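Local coordinates for protein deoxyhypusine synthase, putative (Entamoeba histolytica, PDB 7L9R) that probably acts as a deoxyhypusine synthase, an NAD-dependent transferase that would pass the aminobutyl group of spermidine to a lysine of its protein substrate, eIF5A, at residues 95-99 and 100-104; 127-130 and 131-135; 191-194 and 195-198; 220-224 and 225-229. All coordinates share one frame; numbering follows the deposited sequence. Where two conformers were deposited one is given.

The four local contacts follow one another along the chain, all on helices and turns that flank a parallel, Rossmann-like sheet, and they form a chain of neighbours. Interactions 1 and 2, with centres about 11 Å apart, are joined by charge: Arg103 NE meets Asp128 OD1 at 2.7 Å in a salt bridge, and Lys131 NZ probably bonds Met98 O at 2.9 Å. From there on the links are apolar. Interaction 2 reaches interaction 3 where Ile129 CD1 lies 4.1 Å from Met196 SD, and interaction 3 reaches interaction 4 where Leu192 CD1 lies 4.1 Å from Phe227 CZ. Interaction 1 does not touch interaction 3 or 4, the nearest atoms being about 8 Å away.

Interaction 1 of 4, residues 95-99 and 100-104; sequences SEMMT and SGLRD
Met97 and Leu102 lie side by side and point the same way, across a serine-capped turn between helix 95-99 and helix 102-111 that follows the strand 87-93 of a Rossmann-like fold. Leu102 CD1 packs against Met97 CB at 3.8 Å, and because the methionine chain is bent at chi2 and chi3 (65° at the latter), its sulfur and methyl curl round the same leucine methyl instead of running on past it. Helix 330-339 covers this pair through Ala330 and Pro335. One residue further along, Met98 and Arg103 run at a slant to each other, with Met98 SD 3.5 Å from Arg103 CG; Met98 has two conformers, so this touch is tentative. The guanidinium leads away from it: NE is held by Asp128 in a salt bridge, while NH1 reaches Asp104 OD1 at 3.2 Å, a partner lying 26° out of the guanidinium plane. Ser100 ties the two helices together. Its hydroxyl sits between the backbone N and the carbonyl carbon (chi1 81°), where it accepts the capping bond from Leu102 N at 3.0 Å and donates to Met97 O, with Ser100 OG 2.8 Å from that oxygen.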
ATOM      1  N   SER B  95      -2.398   7.384  18.108  1.00 44.15           N
ATOM      2  CA  SER B  95      -3.479   6.983  18.994  1.00 45.68           C
ATOM      3  C   SER B  95      -3.751   5.485  18.894  1.00 48.21           C
ATOM      4  O   SER B  95      -4.139   4.856  19.886  1.00 50.04           O
ATOM      5  CB  SER B  95      -4.728   7.804  18.652  1.00 47.27           C
ATOM      6  OG  SER B  95      -5.908   7.197  19.137  1.00 59.81           O
ATOM      7  N   GLU B  96      -3.528   4.891  17.713  1.00 50.59           N
ATOM      8  CA  GLU B  96      -3.736   3.453  17.545  1.00 49.79           C
ATOM      9  C   GLU B  96      -2.783   2.644  18.419  1.00 46.06           C
ATOM     10  O   GLU B  96      -3.166   1.597  18.953  1.00 49.84           O
ATOM     11  CB  GLU B  96      -3.583   3.065  16.067  1.00 60.65           C
ATOM     12  CG  GLU B  96      -3.840   1.582  15.763  1.00 78.90           C
ATOM     13  CD  GLU B  96      -3.032   1.051  14.569  1.00 89.29           C
ATOM     14  OE1 GLU B  96      -1.909   1.549  14.331  1.00 93.00           O
ATOM     15  OE2 GLU B  96      -3.509   0.113  13.884  1.00 71.92           O
ATOM     16  N   MET B  97      -1.531   3.095  18.562  1.00 46.77           N
ATOM     17  CA  MET B  97      -0.607   2.414  19.467  1.00 46.65           C
ATOM     18  C   MET B  97      -1.098   2.465  20.909  1.00 51.70           C
ATOM     19  O   MET B  97      -0.911   1.502  21.667  1.00 48.38           O
ATOM     20  CB  MET B  97       0.796   3.021  19.391  1.00 42.81           C
ATOM     21  CG  MET B  97       1.170   3.647  18.081  1.00 60.11           C
ATOM     22  SD  MET B  97       2.184   2.600  17.046  1.00 66.84           S
ATOM     23  CE  MET B  97       1.077   1.250  16.679  1.00 57.07           C
ATOM     24  N   MET B  98      -1.695   3.593  21.319  1.00 47.34           N
ATOM     25  CA  MET B  98      -2.207   3.707  22.682  0.53 46.08           C
ATOM     26  C   MET B  98      -3.305   2.690  22.952  1.00 50.18           C
ATOM     27  O   MET B  98      -3.483   2.249  24.098  1.00 47.42           O
ATOM     28  CB  MET B  98      -2.731   5.120  22.931  0.53 45.15           C
ATOM     29  CG  MET B  98      -1.708   6.086  23.492  0.53 45.01           C
ATOM     30  SD  MET B  98      -1.327   5.752  25.222  0.53 47.92           S
ATOM     31  CE  MET B  98      -0.847   7.386  25.766  0.53 50.72           C
ATOM     32  N   THR B  99      -4.054   2.311  21.913  1.00 46.12           N
ATOM     33  CA  THR B  99      -5.106   1.312  22.063  1.00 41.44           C
ATOM     34  C   THR B  99      -4.527  -0.082  22.275  1.00 53.09           C
ATOM     35  O   THR B  99      -5.158  -0.928  22.922  1.00 48.45           O
ATOM     36  CB  THR B  99      -6.022   1.346  20.839  1.00 51.58           C
ATOM     37  OG1 THR B  99      -6.610   2.654  20.729  1.00 49.08           O
ATOM     38  CG2 THR B  99      -7.125   0.311  20.955  1.00 46.60           C
ATOM     39  N   SER B 100      -3.335  -0.341  21.749  1.00 48.97           N
ATOM     40  CA  SER B 100      -2.688  -1.624  21.941  1.00 42.09           C
ATOM     41  C   SER B 100      -2.002  -1.666  23.303  1.00 52.03           C
ATOM     42  O   SER B 100      -1.995  -0.689  24.060  1.00 46.40           O
ATOM     43  CB  SER B 100      -1.671  -1.869  20.835  1.00 45.01           C
ATOM     44  OG  SER B 100      -0.466  -1.184  21.125  1.00 49.69           O
ATOM     45  N   GLY B 101      -1.374  -2.802  23.598  1.00 44.32           N
ATOM     46  CA  GLY B 101      -0.599  -2.925  24.818  1.00 45.01           C
ATOM     47  C   GLY B 101       0.633  -2.048  24.870  1.00 50.34           C
ATOM     48  O   GLY B 101       1.266  -1.967  25.928  1.00 50.74           O
ATOM     49  N   LEU B 102       0.992  -1.402  23.754  1.00 44.05           N
ATOM     50  CA  LEU B 102       2.118  -0.474  23.758  1.00 47.59           C
ATOM     51  C   LEU B 102       1.930   0.656  24.753  1.00 43.88           C
ATOM     52  O   LEU B 102       2.923   1.253  25.192  1.00 46.36           O
ATOM     53  CB  LEU B 102       2.327   0.132  22.377  1.00 43.36           C
ATOM     54  CG  LEU B 102       3.055  -0.700  21.328  1.00 51.69           C
ATOM     55  CD1 LEU B 102       3.139   0.107  20.030  1.00 47.57           C
ATOM     56  CD2 LEU B 102       4.422  -1.092  21.825  1.00 42.49           C
ATOM     57  N   ARG B 103       0.680   0.975  25.093  1.00 44.07           N
ATOM     58  CA  ARG B 103       0.395   1.990  26.103  1.00 47.92           C
ATOM     59  C   ARG B 103       1.199   1.755  27.375  1.00 45.49           C
ATOM     60  O   ARG B 103       1.730   2.697  27.973  1.00 44.13           O
ATOM     61  CB  ARG B 103      -1.102   1.991  26.408  1.00 44.09           C
ATOM     62  CG  ARG B 103      -1.537   3.007  27.430  1.00 48.92           C
ATOM     63  CD  ARG B 103      -1.762   2.364  28.763  1.00 51.05           C
ATOM     64  NE  ARG B 103      -2.488   3.242  29.665  1.00 46.22           N
ATOM     65  CZ  ARG B 103      -3.080   2.833  30.776  1.00 46.96           C
ATOM     66  NH1 ARG B 103      -3.041   1.562  31.150  1.00 49.32           N
ATOM     67  NH2 ARG B 103      -3.730   3.715  31.527  1.00 43.16           N
ATOM     68  N   ASP B 104       1.319   0.497  27.792  1.00 45.35           N
ATOM     69  CA  ASP B 104       2.021   0.204  29.031  1.00 43.69           C
ATOM     70  C   ASP B 104       3.530   0.203  28.839  1.00 46.18           C
ATOM     71  O   ASP B 104       4.272   0.554  29.767  1.00 43.99           O
ATOM     72  CB  ASP B 104       1.490  -1.112  29.581  1.00 47.21           C
ATOM     73  CG  ASP B 104      -0.032  -1.102  29.662  1.00 54.73           C
ATOM     74  OD1 ASP B 104      -0.582  -0.276  30.426  1.00 53.23           O
ATOM     75  OD2 ASP B 104      -0.681  -1.884  28.940  1.00 48.11           O
TER

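Interaction 2 of 4, residues 127-130 and 131-135; sequences TDIM and KCFGN
One face of the Phe133 ring lies over the carbonyl oxygen of Ile129, which stands 3.7 Å above the ring plane and is offset toward the rim. The methyl branch of the same isoleucine comes alongside: Ile129 CG2 is 3.7 Å from Phe133 CE2, the two side chains pointing the same way. Trp169 of helix 160-179 meets the phenylalanine with its own ring turned at about 50°. Phe133 lies just beyond the C-terminal end of helix 124-130, where the hydrogen bonds change their spacing. Lys131 N still bonds four residues back, to Thr127 O at 3.0 Å, but Cys132 N and Phe133 N each bond only three back, to Ile129 O and Met130 O, as in a 3-10 turn. Both of those donors stand well above the carbonyl plane of their acceptor, by 57° for Cys132. Met130 O also receives a weak bond from Gly134 N. With CG beside its backbone N (chi1 -73°), Lys131 starts out close to the last full turn, CG passing 3.4 Å from Thr127 O; the extended chain then skirts the threonine methyl, Lys131 CE lying 4.3 Å from Thr127 CG2, and carries NZ to a probable hydrogen bond with Met98 O.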
ATOM      1  N   THR B 127      -7.621   7.676  25.349  1.00 41.06           N
ATOM      2  CA  THR B 127      -7.452   6.232  25.491  1.00 48.29           C
ATOM      3  C   THR B 127      -6.677   5.893  26.758  1.00 43.07           C
ATOM      4  O   THR B 127      -7.043   4.962  27.485  1.00 44.84           O
ATOM      5  CB  THR B 127      -6.742   5.679  24.257  1.00 42.93           C
ATOM      6  OG1 THR B 127      -7.521   5.992  23.101  1.00 45.04           O
ATOM      7  CG2 THR B 127      -6.543   4.166  24.344  1.00 39.94           C
ATOM      8  N   ASP B 128      -5.614   6.654  27.044  1.00 40.29           N
ATOM      9  CA  ASP B 128      -4.824   6.427  28.251  1.00 42.71           C
ATOM     10  C   ASP B 128      -5.680   6.607  29.501  1.00 52.58           C
ATOM     11  O   ASP B 128      -5.614   5.793  30.434  1.00 46.88           O
ATOM     12  CB  ASP B 128      -3.626   7.379  28.248  1.00 40.76           C
ATOM     13  CG  ASP B 128      -2.655   7.136  29.399  1.00 50.65           C
ATOM     14  OD1 ASP B 128      -2.289   5.964  29.655  1.00 42.32           O
ATOM     15  OD2 ASP B 128      -2.228   8.134  30.027  1.00 43.17           O
ATOM     16  N   ILE B 129      -6.525   7.645  29.506  1.00 45.93           N
ATOM     17  CA  ILE B 129      -7.469   7.876  30.598  1.00 42.95           C
ATOM     18  C   ILE B 129      -8.500   6.756  30.661  1.00 51.92           C
ATOM     19  O   ILE B 129      -8.806   6.229  31.739  1.00 53.86           O
ATOM     20  CB  ILE B 129      -8.154   9.245  30.425  1.00 44.88           C
ATOM     21  CG1 ILE B 129      -7.146  10.387  30.556  1.00 49.72           C
ATOM     22  CG2 ILE B 129      -9.311   9.407  31.409  1.00 45.16           C
ATOM     23  CD1 ILE B 129      -7.708  11.740  30.148  1.00 47.29           C
ATOM     24  N   MET B 130      -9.066   6.394  29.506  1.00 50.25           N
ATOM     25  CA  MET B 130     -10.128   5.394  29.455  1.00 48.35           C
ATOM     26  C   MET B 130      -9.668   4.060  30.032  1.00 48.20           C
ATOM     27  O   MET B 130     -10.425   3.388  30.742  1.00 51.21           O
ATOM     28  CB  MET B 130     -10.597   5.229  28.007  1.00 44.93           C
ATOM     29  CG  MET B 130     -11.756   4.278  27.815  1.00 59.10           C
ATOM     30  SD  MET B 130     -12.319   4.190  26.097  1.00 70.38           S
ATOM     31  CE  MET B 130     -12.350   5.922  25.649  1.00 66.76           C
ATOM     32  N   LYS B 131      -8.421   3.669  29.759  1.00 44.93           N
ATOM     33  CA  LYS B 131      -7.908   2.400  30.259  1.00 50.87           C
ATOM     34  C   LYS B 131      -7.733   2.377  31.771  1.00 52.22           C
ATOM     35  O   LYS B 131      -7.567   1.291  32.332  1.00 53.92           O
ATOM     36  CB  LYS B 131      -6.578   2.058  29.584  1.00 44.00           C
ATOM     37  CG  LYS B 131      -6.731   1.618  28.142  1.00 48.86           C
ATOM     38  CD  LYS B 131      -5.403   1.240  27.526  1.00 46.10           C
ATOM     39  CE  LYS B 131      -5.613   0.438  26.246  1.00 46.98           C
ATOM     40  NZ  LYS B 131      -4.333  -0.019  25.627  1.00 48.84           N
ATOM     41  N   CYS B 132      -7.779   3.528  32.447  1.00 51.66           N
ATOM     42  CA  CYS B 132      -7.741   3.526  33.904  1.00 53.32           C
ATOM     43  C   CYS B 132      -9.081   3.155  34.525  1.00 59.36           C
ATOM     44  O   CYS B 132      -9.120   2.786  35.703  1.00 61.06           O
ATOM     45  CB  CYS B 132      -7.305   4.894  34.434  1.00 50.64           C
ATOM     46  SG  CYS B 132      -5.624   5.389  34.008  1.00 50.79           S
ATOM     47  N   PHE B 133     -10.172   3.244  33.766  1.00 55.97           N
ATOM     48  CA  PHE B 133     -11.507   2.987  34.291  1.00 58.84           C
ATOM     49  C   PHE B 133     -12.021   1.591  33.974  1.00 69.16           C
ATOM     50  O   PHE B 133     -12.763   1.019  34.780  1.00 88.67           O
ATOM     51  CB  PHE B 133     -12.498   4.020  33.739  1.00 59.13           C
ATOM     52  CG  PHE B 133     -12.100   5.446  34.014  1.00 62.48           C
ATOM     53  CD1 PHE B 133     -11.501   5.796  35.217  1.00 72.76           C
ATOM     54  CD2 PHE B 133     -12.312   6.432  33.070  1.00 57.88           C
ATOM     55  CE1 PHE B 133     -11.124   7.108  35.471  1.00 67.08           C
ATOM     56  CE2 PHE B 133     -11.944   7.747  33.320  1.00 57.26           C
ATOM     57  CZ  PHE B 133     -11.349   8.086  34.517  1.00 64.38           C
ATOM     58  N   GLY B 134     -11.637   1.027  32.832  1.00 69.27           N
ATOM     59  CA  GLY B 134     -12.089  -0.297  32.445  1.00 81.85           C
ATOM     60  C   GLY B 134     -11.200  -0.846  31.354  1.00 91.80           C
ATOM     61  O   GLY B 134     -10.323  -0.157  30.828  1.00 86.38           O
ATOM     62  N   ASN B 135     -11.445  -2.105  31.010  1.00120.00           N
ATOM     63  CA  ASN B 135     -10.640  -2.811  30.022  1.00124.04           C
ATOM     64  C   ASN B 135     -11.414  -2.886  28.712  1.00122.34           C
ATOM     65  O   ASN B 135     -12.537  -3.401  28.675  1.00123.25           O
ATOM     66  CB  ASN B 135     -10.256  -4.203  30.524  1.00121.90           C
ATOM     67  CG  ASN B 135      -9.339  -4.149  31.737  1.00123.43           C
ATOM     68  OD1 ASN B 135      -8.130  -3.942  31.608  1.00116.51           O
ATOM     69  ND2 ASN B 135      -9.913  -4.331  32.922  1.00124.20           N
TER

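Interaction 3 of 4, residues 191-194 and 195-198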
ATOM      1  N   GLN B 191      -0.208  21.849  28.084  1.00 48.39           N
ATOM      2  CA  GLN B 191      -0.601  22.277  29.424  1.00 53.02           C
ATOM      3  C   GLN B 191      -1.835  21.527  29.911  1.00 54.15           C
ATOM      4  O   GLN B 191      -1.886  21.097  31.068  1.00 50.21           O
ATOM      5  CB  GLN B 191      -0.871  23.780  29.453  1.00 49.99           C
ATOM      6  CG  GLN B 191       0.327  24.653  29.172  1.00 64.14           C
ATOM      7  CD  GLN B 191      -0.068  26.114  29.019  1.00 81.21           C
ATOM      8  OE1 GLN B 191      -1.248  26.467  29.136  1.00 72.77           O
ATOM      9  NE2 GLN B 191       0.916  26.971  28.759  1.00 80.32           N
ATOM     10  N   LEU B 192      -2.843  21.375  29.047  1.00 50.87           N
ATOM     11  CA  LEU B 192      -4.039  20.625  29.416  1.00 45.12           C
ATOM     12  C   LEU B 192      -3.701  19.182  29.749  1.00 48.65           C
ATOM     13  O   LEU B 192      -4.301  18.586  30.653  1.00 46.87           O
ATOM     14  CB  LEU B 192      -5.063  20.682  28.277  1.00 48.08           C
ATOM     15  CG  LEU B 192      -5.687  22.057  28.001  1.00 52.71           C
ATOM     16  CD1 LEU B 192      -6.624  21.986  26.809  1.00 51.09           C
ATOM     17  CD2 LEU B 192      -6.424  22.572  29.230  1.00 45.01           C
ATOM     18  N   ILE B 193      -2.754  18.598  29.016  1.00 46.52           N
ATOM     19  CA  ILE B 193      -2.409  17.200  29.234  1.00 47.26           C
ATOM     20  C   ILE B 193      -1.651  17.040  30.546  1.00 46.42           C
ATOM     21  O   ILE B 193      -1.808  16.036  31.248  1.00 45.00           O
ATOM     22  CB  ILE B 193      -1.629  16.656  28.026  1.00 46.94           C
ATOM     23  CG1 ILE B 193      -2.555  16.636  26.802  1.00 41.08           C
ATOM     24  CG2 ILE B 193      -1.086  15.248  28.324  1.00 38.51           C
ATOM     25  CD1 ILE B 193      -1.863  16.363  25.485  1.00 41.08           C
ATOM     26  N   THR B 194      -0.821  18.023  30.900  1.00 46.97           N
ATOM     27  CA  THR B 194      -0.187  18.025  32.215  1.00 48.11           C
ATOM     28  C   THR B 194      -1.239  18.056  33.321  1.00 59.53           C
ATOM     29  O   THR B 194      -1.206  17.241  34.253  1.00 50.79           O
ATOM     30  CB  THR B 194       0.760  19.222  32.333  1.00 50.42           C
ATOM     31  OG1 THR B 194       1.819  19.088  31.376  1.00 48.39           O
ATOM     32  CG2 THR B 194       1.356  19.310  33.731  1.00 48.61           C
ATOM     33  N   MET B 195      -2.198  18.982  33.214  1.00 55.40           N
ATOM     34  CA  MET B 195      -3.251  19.100  34.217  1.00 58.91           C
ATOM     35  C   MET B 195      -4.074  17.821  34.322  1.00 51.17           C
ATOM     36  O   MET B 195      -4.447  17.403  35.426  1.00 62.72           O
ATOM     37  CB  MET B 195      -4.150  20.292  33.889  1.00 52.27           C
ATOM     38  CG  MET B 195      -3.504  21.648  34.142  1.00 59.80           C
ATOM     39  SD  MET B 195      -4.435  23.005  33.381  1.00 73.77           S
ATOM     40  CE  MET B 195      -3.195  24.298  33.442  1.00 89.02           C
ATOM     41  N   MET B 196      -4.357  17.182  33.186  1.00 47.89           N
ATOM     42  CA  MET B 196      -5.111  15.930  33.205  1.00 49.99           C
ATOM     43  C   MET B 196      -4.318  14.824  33.895  1.00 55.99           C
ATOM     44  O   MET B 196      -4.872  14.055  34.692  1.00 52.10           O
ATOM     45  CB  MET B 196      -5.486  15.525  31.773  1.00 43.95           C
ATOM     46  CG  MET B 196      -6.669  16.308  31.199  1.00 51.89           C
ATOM     47  SD  MET B 196      -7.278  15.792  29.563  1.00 50.41           S
ATOM     48  CE  MET B 196      -6.115  16.591  28.451  1.00 45.94           C
ATOM     49  N   GLY B 197      -3.013  14.745  33.621  1.00 51.42           N
ATOM     50  CA  GLY B 197      -2.187  13.756  34.289  1.00 51.75           C
ATOM     51  C   GLY B 197      -2.195  13.923  35.795  1.00 53.76           C
ATOM     52  O   GLY B 197      -2.329  12.947  36.534  1.00 48.07           O
ATOM     53  N   GLU B 198      -2.072  15.168  36.268  1.00 53.02           N
ATOM     54  CA  GLU B 198      -2.120  15.428  37.703  1.00 58.18           C
ATOM     55  C   GLU B 198      -3.494  15.111  38.274  1.00 59.15           C
ATOM     56  O   GLU B 198      -3.605  14.600  39.393  1.00 58.85           O
ATOM     57  CB  GLU B 198      -1.748  16.883  37.994  1.00 53.04           C
ATOM     58  CG  GLU B 198      -0.358  17.272  37.512  1.00 67.27           C
ATOM     59  CD  GLU B 198      -0.095  18.777  37.552  1.00 85.57           C
ATOM     60  OE1 GLU B 198      -1.058  19.573  37.426  1.00 82.47           O
ATOM     61  OE2 GLU B 198       1.087  19.158  37.721  1.00 84.13           O
TER
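The side chain of Met196 runs back along its own helix toward the preceding turn. Its CB lies 3.5 Å from Leu192 O, and CG comes closer to that same oxygen, at 3.3 Å. The sulfur turns outward to Ile129 and Phe227, which belong to neighbouring helices. At the tip a bend (chi3 -81°) folds the methyl inward again, so that Met196 CE rests against both branched residues, 3.9 Å from Ile193 CG1 and 4.2 Å from Leu192 CB, while also passing 3.5 Å from Leu192 O. The backbone beneath is regular alpha-helix, part of helix 189-200: Met195, Met196, Gly197 and Glu198 each donate their N-H to the carbonyl four residues earlier, and the bond from Met196 N lands on the same oxygen that its side chain curls past. On another flank, Glu198 lies alongside Thr194. Its CG is 3.4 Å from Thr194 O, and the extended chain brings OE2 to 4.0 Å from the methyl Thr194 CG2, whereas the threonine hydroxyl turns back to bond Ser190 O. Met195, also extended, sends its chain past Gln191 O, with CG 3.5 Å from that oxygen, and on to Phe173 of helix 160-179.

Interaction 4 of 4, residues 220-224 and 225-229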
ATOM      1  N   PRO B 220      -1.219  18.535  18.913  1.00 47.36           N
ATOM      2  CA  PRO B 220      -1.936  19.652  18.275  1.00 44.90           C
ATOM      3  C   PRO B 220      -3.376  19.330  17.919  1.00 40.05           C
ATOM      4  O   PRO B 220      -4.220  20.231  17.915  1.00 40.14           O
ATOM      5  CB  PRO B 220      -1.098  19.924  17.015  1.00 43.46           C
ATOM      6  CG  PRO B 220       0.246  19.379  17.324  1.00 54.73           C
ATOM      7  CD  PRO B 220       0.014  18.179  18.191  1.00 45.33           C
ATOM      8  N   ALA B 221      -3.697  18.070  17.643  1.00 42.00           N
ATOM      9  CA  ALA B 221      -5.053  17.690  17.274  1.00 45.61           C
ATOM     10  C   ALA B 221      -5.886  17.214  18.468  1.00 45.46           C
ATOM     11  O   ALA B 221      -6.860  16.479  18.270  1.00 47.88           O
ATOM     12  CB  ALA B 221      -5.015  16.619  16.182  1.00 40.51           C
ATOM     13  N   LEU B 222      -5.528  17.625  19.693  1.00 45.21           N
ATOM     14  CA  LEU B 222      -6.267  17.211  20.889  1.00 42.94           C
ATOM     15  C   LEU B 222      -7.767  17.462  20.750  1.00 47.15           C
ATOM     16  O   LEU B 222      -8.582  16.611  21.126  1.00 47.06           O
ATOM     17  CB  LEU B 222      -5.724  17.938  22.125  1.00 39.29           C
ATOM     18  CG  LEU B 222      -6.411  17.692  23.480  1.00 45.75           C
ATOM     19  CD1 LEU B 222      -6.276  16.235  23.925  1.00 39.44           C
ATOM     20  CD2 LEU B 222      -5.875  18.623  24.572  1.00 44.61           C
ATOM     21  N   THR B 223      -8.155  18.617  20.207  1.00 49.44           N
ATOM     22  CA  THR B 223      -9.573  18.946  20.097  1.00 50.46           C
ATOM     23  C   THR B 223     -10.265  18.241  18.936  1.00 46.94           C
ATOM     24  O   THR B 223     -11.470  18.436  18.749  1.00 52.02           O
ATOM     25  CB  THR B 223      -9.772  20.468  19.974  1.00 48.79           C
ATOM     26  OG1 THR B 223      -9.023  20.977  18.863  1.00 51.02           O
ATOM     27  CG2 THR B 223      -9.340  21.183  21.253  1.00 52.53           C
ATOM     28  N   ASP B 224      -9.551  17.443  18.148  1.00 47.85           N
ATOM     29  CA  ASP B 224     -10.164  16.665  17.078  0.59 49.43           C
ATOM     30  C   ASP B 224     -10.610  15.285  17.548  1.00 52.69           C
ATOM     31  O   ASP B 224     -11.215  14.546  16.769  1.00 60.17           O
ATOM     32  CB  ASP B 224      -9.191  16.527  15.895  0.59 48.71           C
ATOM     33  CG  ASP B 224      -9.838  15.898  14.664  0.59 55.17           C
ATOM     34  OD1 ASP B 224     -10.781  16.499  14.100  0.59 61.69           O
ATOM     35  OD2 ASP B 224      -9.398  14.802  14.254  0.59 56.49           O
ATOM     36  N   GLY B 225     -10.332  14.921  18.801  1.00 48.18           N
ATOM     37  CA  GLY B 225     -10.724  13.647  19.345  1.00 48.97           C
ATOM     38  C   GLY B 225     -11.861  13.759  20.338  1.00 50.22           C
ATOM     39  O   GLY B 225     -12.610  14.747  20.368  1.00 46.18           O
ATOM     40  N   LEU B 226     -11.981  12.734  21.189  1.00 48.94           N
ATOM     41  CA  LEU B 226     -13.075  12.683  22.156  1.00 49.71           C
ATOM     42  C   LEU B 226     -13.092  13.923  23.044  1.00 50.33           C
ATOM     43  O   LEU B 226     -14.169  14.418  23.406  1.00 53.49           O
ATOM     44  CB  LEU B 226     -12.959  11.420  23.007  1.00 51.53           C
ATOM     45  CG  LEU B 226     -14.122  11.130  23.951  1.00 52.46           C
ATOM     46  CD1 LEU B 226     -15.404  10.944  23.152  1.00 50.30           C
ATOM     47  CD2 LEU B 226     -13.822   9.905  24.810  1.00 49.61           C
ATOM     48  N   PHE B 227     -11.910  14.457  23.380  1.00 44.91           N
ATOM     49  CA  PHE B 227     -11.836  15.725  24.106  1.00 52.91           C
ATOM     50  C   PHE B 227     -12.625  16.821  23.394  1.00 48.14           C
ATOM     51  O   PHE B 227     -13.361  17.581  24.034  1.00 48.70           O
ATOM     52  CB  PHE B 227     -10.375  16.146  24.301  1.00 47.42           C
ATOM     53  CG  PHE B 227     -10.194  17.337  25.214  1.00 46.54           C
ATOM     54  CD1 PHE B 227     -10.119  17.175  26.586  1.00 55.68           C
ATOM     55  CD2 PHE B 227     -10.079  18.614  24.695  1.00 45.80           C
ATOM     56  CE1 PHE B 227      -9.952  18.268  27.423  1.00 55.57           C
ATOM     57  CE2 PHE B 227      -9.911  19.705  25.523  1.00 54.97           C
ATOM     58  CZ  PHE B 227      -9.853  19.534  26.892  1.00 48.89           C
ATOM     59  N   GLY B 228     -12.503  16.908  22.067  1.00 52.33           N
ATOM     60  CA  GLY B 228     -13.252  17.921  21.337  1.00 45.75           C
ATOM     61  C   GLY B 228     -14.741  17.629  21.306  1.00 51.92           C
ATOM     62  O   GLY B 228     -15.562  18.541  21.425  1.00 56.93           O
ATOM     63  N   THR B 229     -15.109  16.352  21.178  1.00 55.92           N
ATOM     64  CA  THR B 229     -16.515  15.966  21.288  1.00 59.80           C
ATOM     65  C   THR B 229     -17.117  16.436  22.607  1.00 63.84           C
ATOM     66  O   THR B 229     -18.243  16.949  22.636  1.00 64.85           O
ATOM     67  CB  THR B 229     -16.657  14.449  21.161  1.00 64.01           C
ATOM     68  OG1 THR B 229     -16.062  14.009  19.935  1.00 63.86           O
ATOM     69  CG2 THR B 229     -18.130  14.037  21.197  1.00 63.49           C
TER
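Gly225 opens the second segment at the N-cap position of helix 226-237, and it faces the 3-10 turn of residues 222-224 that precedes it. Its amide makes a weak but straight bond back to that turn, Gly225 N lying 3.4 Å from Leu222 O, and its carbonyl starts the helix by accepting from Thr229 N at 3.1 Å. Phe227 comes next along the contact. Its CB is 3.7 Å from Leu222 O, and with CG anti to the backbone N (chi1 -172°) the ring is carried out beside Leu222. The two side chains cross at a slant: Phe227 CD2 meets Leu222 CG at 4.0 Å, while Leu222 CD2 lies over one face of the ring, 4.2 Å above its plane and displaced toward the rim. Thr223 CG2 stands at the ring edge, near its plane. Leu192 of helix 189-200 and Phe173 of helix 160-179 continue this apolar cluster, and the amide of Phe227 bonds the carboxylate of Glu126. Gly228 follows with a backbone touch, its CA donating a C-H to Thr223 O at 3.2 Å with an angle of 158° at the hydrogen. Because Gly228 carries no CB, Thr223 O can come this close, and the loop lies directly on the first helical turn. Thr223 also packs on Leu246 of the third subunit. The bonds across the turn are modest, a weak N-H and a C-H, and the apolar fit of Leu222 on Phe227 is the main side-chain contact between loop and helix; the Glu126 carboxylate at the helix start would suit the amino-terminal end of the helix dipole.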